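Local coordinates for NS3-like protein (Alongshan virus, PDB 6M40), which probably hydrolyses ATP to unwind RNA, acting as the helicase part of a flavivirus-like NS3 polypeptide, at residues V265-Q270 with C294-R299; Q271-V276 with V284-T289. One frame throughout, in Å; residues are numbered along the deposited sequence.

Contact 1. Residues V265-Q270 with C294-R299; sequences VFDTCQ and CQRRGR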
loop_
_atom_site.group_PDB
_atom_site.type_symbol
_atom_site.label_atom_id
_atom_site.label_comp_id
_atom_site.label_asym_id
_atom_site.label_seq_id
_atom_site.Cartn_x
_atom_site.Cartn_y
_atom_site.Cartn_z
ATOM N N VAL A 265 13.518 3.771 14.280
ATOM C CA VAL A 265 12.105 3.444 14.091
ATOM C C VAL A 265 11.627 2.602 15.268
ATOM O O VAL A 265 12.262 1.603 15.617
ATOM C CB VAL A 265 11.872 2.682 12.770
ATOM C CG1 VAL A 265 10.562 1.907 12.816
ATOM C CG2 VAL A 265 11.895 3.627 11.582
ATOM N N PHE A 266 10.502 2.987 15.866
ATOM C CA PHE A 266 9.870 2.214 16.932
ATOM C C PHE A 266 8.570 1.615 16.412
ATOM O O PHE A 266 7.676 2.348 15.975
ATOM C CB PHE A 266 9.615 3.085 18.161
ATOM C CG PHE A 266 10.865 3.478 18.875
ATOM C CD1 PHE A 266 11.604 4.567 18.450
ATOM C CD2 PHE A 266 11.320 2.743 19.957
ATOM C CE1 PHE A 266 12.768 4.927 19.100
ATOM C CE2 PHE A 266 12.478 3.099 20.610
ATOM C CZ PHE A 266 13.203 4.193 20.179
ATOM N N ASP A 267 8.466 0.288 16.453
ATOM C CA ASP A 267 7.360 -0.437 15.838
ATOM C C ASP A 267 6.437 -0.972 16.923
ATOM O O ASP A 267 6.835 -1.816 17.730
ATOM C CB ASP A 267 7.876 -1.576 14.960
ATOM C CG ASP A 267 6.922 -1.926 13.818
ATOM O OD1 ASP A 267 5.700 -1.667 13.924
ATOM O OD2 ASP A 267 7.402 -2.470 12.799
ATOM N N THR A 268 5.206 -0.466 16.944
ATOM C CA THR A 268 4.143 -1.138 17.684
ATOM C C THR A 268 3.991 -2.578 17.227
ATOM O O THR A 268 3.698 -3.471 18.029
ATOM C CB THR A 268 2.817 -0.414 17.476
ATOM O OG1 THR A 268 3.006 1.000 17.557
ATOM C CG2 THR A 268 1.801 -0.852 18.512
ATOM N N CYS A 269 4.187 -2.817 15.928
ATOM C CA CYS A 269 3.919 -4.108 15.302
ATOM C C CYS A 269 2.424 -4.435 15.372
ATOM O O CYS A 269 2.016 -5.559 15.676
ATOM C CB CYS A 269 4.783 -5.202 15.928
ATOM S SG CYS A 269 6.493 -5.114 15.360
ATOM N N GLN A 270 1.605 -3.433 15.042
ATOM C CA GLN A 270 0.154 -3.527 15.129
ATOM C C GLN A 270 -0.480 -2.578 14.112
ATOM O O GLN A 270 0.038 -1.481 13.874
ATOM C CB GLN A 270 -0.350 -3.190 16.544
ATOM C CG GLN A 270 0.158 -4.121 17.643
ATOM C CD GLN A 270 -0.563 -3.920 18.969
ATOM O OE1 GLN A 270 -1.017 -2.820 19.286
ATOM N NE2 GLN A 270 -0.679 -4.990 19.744
ATOM N N CYS A 294 8.202 -5.381 7.504
ATOM C CA CYS A 294 9.359 -5.315 6.624
ATOM C C CYS A 294 9.499 -3.938 5.983
ATOM O O CYS A 294 10.614 -3.489 5.719
ATOM C CB CYS A 294 9.250 -6.385 5.543
ATOM S SG CYS A 294 10.568 -6.283 4.336
ATOM N N GLN A 295 8.386 -3.265 5.708
ATOM C CA GLN A 295 8.418 -1.923 5.145
ATOM C C GLN A 295 8.564 -0.844 6.208
ATOM O O GLN A 295 9.248 0.161 5.974
ATOM C CB GLN A 295 7.152 -1.662 4.327
ATOM C CG GLN A 295 7.223 -2.173 2.882
ATOM C CD GLN A 295 7.986 -1.228 1.968
ATOM O OE1 GLN A 295 8.894 -1.639 1.251
ATOM N NE2 GLN A 295 7.606 0.045 1.976
ATOM N N ARG A 296 7.955 -1.048 7.377
ATOM C CA ARG A 296 8.148 -0.130 8.490
ATOM C C ARG A 296 9.599 -0.117 8.934
ATOM O O ARG A 296 10.146 0.943 9.257
ATOM C CB ARG A 296 7.247 -0.530 9.654
ATOM C CG ARG A 296 5.769 -0.265 9.436
ATOM C CD ARG A 296 4.931 -0.903 10.542
ATOM N NE ARG A 296 3.616 -0.282 10.641
ATOM C CZ ARG A 296 2.611 -0.755 11.375
ATOM N NH1 ARG A 296 2.754 -1.875 12.069
ATOM N NH2 ARG A 296 1.457 -0.106 11.403
ATOM N N ARG A 297 10.230 -1.292 8.994
ATOM C CA ARG A 297 11.669 -1.345 9.228
ATOM C C ARG A 297 12.418 -0.652 8.100
ATOM O O ARG A 297 13.245 0.230 8.339
ATOM C CB ARG A 297 12.126 -2.796 9.357
ATOM C CG ARG A 297 13.465 -2.972 10.068
ATOM C CD ARG A 297 13.849 -4.442 10.152
ATOM N NE ARG A 297 14.837 -4.805 9.136
ATOM C CZ ARG A 297 16.099 -5.140 9.390
ATOM N NH1 ARG A 297 16.542 -5.182 10.640
ATOM N NH2 ARG A 297 16.916 -5.449 8.393
ATOM N N GLY A 298 12.096 -0.998 6.854
ATOM C CA GLY A 298 12.817 -0.495 5.705
ATOM C C GLY A 298 12.899 1.013 5.572
ATOM O O GLY A 298 13.359 1.506 4.537
ATOM N N ARG A 299 12.445 1.771 6.573
ATOM C CA ARG A 299 12.536 3.216 6.472
ATOM C C ARG A 299 13.883 3.765 6.936
ATOM O O ARG A 299 14.229 4.888 6.570
ATOM C CB ARG A 299 11.400 3.866 7.269
ATOM C CG ARG A 299 9.997 3.623 6.690
ATOM C CD ARG A 299 9.831 4.163 5.266
ATOM N NE ARG A 299 9.425 5.567 5.214
ATOM C CZ ARG A 299 9.278 6.261 4.087
ATOM N NH1 ARG A 299 9.519 5.690 2.914
ATOM N NH2 ARG A 299 8.893 7.528 4.126
#
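Motif VI of the superfamily 2 helicases, here Gln-Arg-Arg-Gly-Arg across the end of helix 290-297, meets the neighbouring strand through Arg296, which reaches Asp267 and Gln270. In related helicases later arginines of this motif face the bound nucleotide from the second RecA-like domain; Arg296 is instead turned back into its own domain. Its first torsion turns CG anti to its carbonyl carbon (chi1 -71°), and from there the chain runs extended to NE, passing across Asp267 at about a right angle. Arg296 CD lies 3.6 Å from Asp267 OD1, so the carboxylate also touches the aliphatic part of the arginine. The salt bridge is long, 3.5 Å from Asp267 OD1 to Arg296 NH1, and the carboxylate and guanidinium planes stand 78° apart, so the two groups do not pair side by side. The guanidinium instead grips the backbone oxygen of Gln270 end-on through two bent bonds, NH1 at 3.3 Å (N-H...O 142°) and NH2 at 3.2 Å. The oxygen lies near the guanidinium plane, yet both nitrogens approach it from the same face of the Gln270 carbonyl, above its plane. Asp267 OD1 also accepts from Cys269 N at 2.8 Å, an Asx turn that ties the carboxylate to the bend where the strand is interrupted. Its other oxygen, OD2, is hydrogen-bonded to Tyr308 on strand 306-311, while Arg297, whose side chain sets out away from the strand, forms a salt bridge with Asp172. At the start of the segment, Val265 points at the last turn of the helix, its CG1 3.7 Å from Arg296 O.

Contact 2. Residues Q271-V276 with V284-T289; sequences QYHYLV and VITPST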
loop_
_atom_site.group_PDB
_atom_site.type_symbol
_atom_site.label_atom_id
_atom_site.label_comp_id
_atom_site.label_asym_id
_atom_site.label_seq_id
_atom_site.Cartn_x
_atom_site.Cartn_y
_atom_site.Cartn_z
ATOM N N GLN A 271 -1.612 -2.992 13.537
ATOM C CA GLN A 271 -2.296 -2.195 12.528
ATOM C C GLN A 271 -3.801 -2.208 12.758
ATOM O O GLN A 271 -4.336 -3.087 13.431
ATOM C CB GLN A 271 -1.992 -2.703 11.116
ATOM C CG GLN A 271 -2.440 -1.762 10.004
ATOM C CD GLN A 271 -1.800 -2.121 8.683
ATOM O OE1 GLN A 271 -0.788 -2.828 8.643
ATOM N NE2 GLN A 271 -2.380 -1.635 7.594
ATOM N N TYR A 272 -4.481 -1.228 12.164
ATOM C CA TYR A 272 -5.933 -1.081 12.266
ATOM C C TYR A 272 -6.546 -1.522 10.936
ATOM O O TYR A 272 -6.917 -0.706 10.092
ATOM C CB TYR A 272 -6.315 0.373 12.631
ATOM C CG TYR A 272 -7.800 0.609 12.820
ATOM C CD1 TYR A 272 -8.483 0.052 13.898
ATOM C CD2 TYR A 272 -8.513 1.402 11.930
ATOM C CE1 TYR A 272 -9.831 0.264 14.075
ATOM C CE2 TYR A 272 -9.872 1.625 12.102
ATOM C CZ TYR A 272 -10.524 1.056 13.176
ATOM O OH TYR A 272 -11.874 1.271 13.354
ATOM N N HIS A 273 -6.651 -2.837 10.758
ATOM C CA HIS A 273 -7.404 -3.374 9.645
ATOM C C HIS A 273 -8.900 -3.187 9.872
ATOM O O HIS A 273 -9.373 -3.014 10.998
ATOM C CB HIS A 273 -7.166 -4.876 9.465
ATOM C CG HIS A 273 -5.764 -5.249 9.110
ATOM N ND1 HIS A 273 -4.824 -5.599 10.057
ATOM C CD2 HIS A 273 -5.151 -5.373 7.908
ATOM C CE1 HIS A 273 -3.685 -5.903 9.455
ATOM N NE2 HIS A 273 -3.856 -5.769 8.152
ATOM N N TYR A 274 -9.645 -3.241 8.775
ATOM C CA TYR A 274 -11.036 -3.670 8.791
ATOM C C TYR A 274 -11.076 -5.120 8.315
ATOM O O TYR A 274 -10.334 -5.504 7.406
ATOM C CB TYR A 274 -11.909 -2.775 7.914
ATOM C CG TYR A 274 -12.321 -1.474 8.590
ATOM C CD1 TYR A 274 -13.337 -1.461 9.536
ATOM C CD2 TYR A 274 -11.696 -0.263 8.283
ATOM C CE1 TYR A 274 -13.724 -0.279 10.161
ATOM C CE2 TYR A 274 -12.077 0.915 8.900
ATOM C CZ TYR A 274 -13.092 0.900 9.839
ATOM O OH TYR A 274 -13.482 2.065 10.461
ATOM N N LEU A 275 -11.916 -5.932 8.961
ATOM C CA LEU A 275 -11.958 -7.373 8.728
ATOM C C LEU A 275 -13.390 -7.807 8.443
ATOM O O LEU A 275 -14.342 -7.218 8.959
ATOM C CB LEU A 275 -11.406 -8.168 9.944
ATOM C CG LEU A 275 -9.947 -7.891 10.301
ATOM C CD1 LEU A 275 -9.481 -8.547 11.603
ATOM C CD2 LEU A 275 -9.058 -8.351 9.146
ATOM N N VAL A 276 -13.537 -8.850 7.628
ATOM C CA VAL A 276 -14.858 -9.381 7.287
ATOM C C VAL A 276 -15.317 -10.324 8.393
ATOM O O VAL A 276 -14.597 -11.263 8.758
ATOM C CB VAL A 276 -14.821 -10.104 5.931
ATOM C CG1 VAL A 276 -16.221 -10.568 5.556
ATOM C CG2 VAL A 276 -14.238 -9.217 4.849
ATOM N N VAL A 284 -10.612 -3.704 13.697
ATOM C CA VAL A 284 -9.881 -4.384 14.759
ATOM C C VAL A 284 -8.390 -4.084 14.643
ATOM O O VAL A 284 -7.881 -3.787 13.557
ATOM C CB VAL A 284 -10.095 -5.914 14.729
ATOM C CG1 VAL A 284 -10.320 -6.450 16.134
ATOM C CG2 VAL A 284 -11.253 -6.280 13.821
ATOM N N ILE A 285 -7.693 -4.175 15.780
ATOM C CA ILE A 285 -6.241 -4.075 15.825
ATOM C C ILE A 285 -5.660 -5.481 15.711
ATOM O O ILE A 285 -6.125 -6.415 16.381
ATOM C CB ILE A 285 -5.775 -3.379 17.114
ATOM C CG1 ILE A 285 -6.145 -1.896 17.077
ATOM C CG2 ILE A 285 -4.274 -3.540 17.304
ATOM C CD1 ILE A 285 -5.907 -1.164 18.389
ATOM N N THR A 286 -4.633 -5.623 14.875
ATOM C CA THR A 286 -4.052 -6.895 14.485
ATOM C C THR A 286 -2.536 -6.814 14.573
ATOM O O THR A 286 -1.960 -5.737 14.388
ATOM C CB THR A 286 -4.448 -7.263 13.040
ATOM O OG1 THR A 286 -5.876 -7.327 12.939
ATOM C CG2 THR A 286 -3.840 -8.590 12.592
ATOM N N PRO A 287 -1.864 -7.935 14.844
ATOM C CA PRO A 287 -0.422 -8.001 14.567
ATOM C C PRO A 287 -0.170 -7.756 13.086
ATOM O O PRO A 287 -0.614 -8.527 12.229
ATOM C CB PRO A 287 -0.047 -9.427 14.986
ATOM C CG PRO A 287 -1.321 -10.197 14.866
ATOM C CD PRO A 287 -2.388 -9.240 15.294
ATOM N N SER A 288 0.537 -6.670 12.785
ATOM C CA SER A 288 0.853 -6.348 11.404
ATOM C C SER A 288 1.446 -7.554 10.689
ATOM O O SER A 288 1.986 -8.472 11.323
ATOM C CB SER A 288 1.809 -5.158 11.334
ATOM O OG SER A 288 2.835 -5.270 12.310
ATOM N N THR A 289 1.334 -7.563 9.370
ATOM C CA THR A 289 1.842 -8.660 8.574
ATOM C C THR A 289 3.357 -8.555 8.445
ATOM O O THR A 289 3.954 -7.500 8.665
ATOM C CB THR A 289 1.197 -8.659 7.193
ATOM O OG1 THR A 289 1.539 -7.443 6.517
ATOM C CG2 THR A 289 -0.319 -8.751 7.334
#
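His273 has chi1 -64°, which puts CG anti to its carbonyl carbon and on the side of Thr286; chi1 -59° of Thr286 places OG1 3.5 Å from His273 ND1, and the two side chains cross at about a right angle. The His273 imidazole presents its edge, with ND1 3.4 Å from Thr286 CB. This meeting sits on one face of a twisted antiparallel beta hairpin, shared by Gln271, His273, Val284 and Thr286, whose strand segments run 118° apart. Gln271 and Thr286 form a sound hydrogen-bonded pair: Gln271 N to Thr286 O and Thr286 N to Gln271 O are each 2.9 Å, both donors lying in the plane of the carbonyl they meet. Toward the hairpin turn the pairing is looser, with a bond from Val284 N to His273 O at 3.0 Å. Between these bonds Ile285 CA adds a CA-H...O contact of 3.2 Å to Gln271 O. Leu275 lies across Val284, its CD1 3.6 Å from Val284 CG2. On the opposite face, the edge of the Tyr272 ring looks toward Ile285 CG1, 4.4 Å from CD1. As in flavivirus NS3, where a long hairpin of the second domain extends to the C-terminal domain, this one reaches beyond its own sheet: Leu275 touches His324 and Ser327, and Val276 packs on helices 328-339 and 349-357. At its other end Thr289 OG1 accepts from Gln292 N, N-capping helix 290-297, while Ser288 packs against Thr293.

Overall arrangement
Coming from the N terminus, the chain first builds the parallel six-stranded sheet, then enters the mixed sheet that holds both contacts. Strand 264-276 serves contact 1 with its first part and contact 2 with its second. The chain then turns back along strand 281-287, where contact 2 closes the short hairpin loop, and runs directly into helix 290-297, whose end closes the wider loop of contact 1. The smaller loop therefore lies wholly within the larger, without crossing it. Ser288 is the junction: its OG packs 3.2 Å from Cys269 C and 3.4 Å from Arg296 NH1. Together the contacts tie motif VI to the sheet and to the hairpin reaching the C-terminal helices.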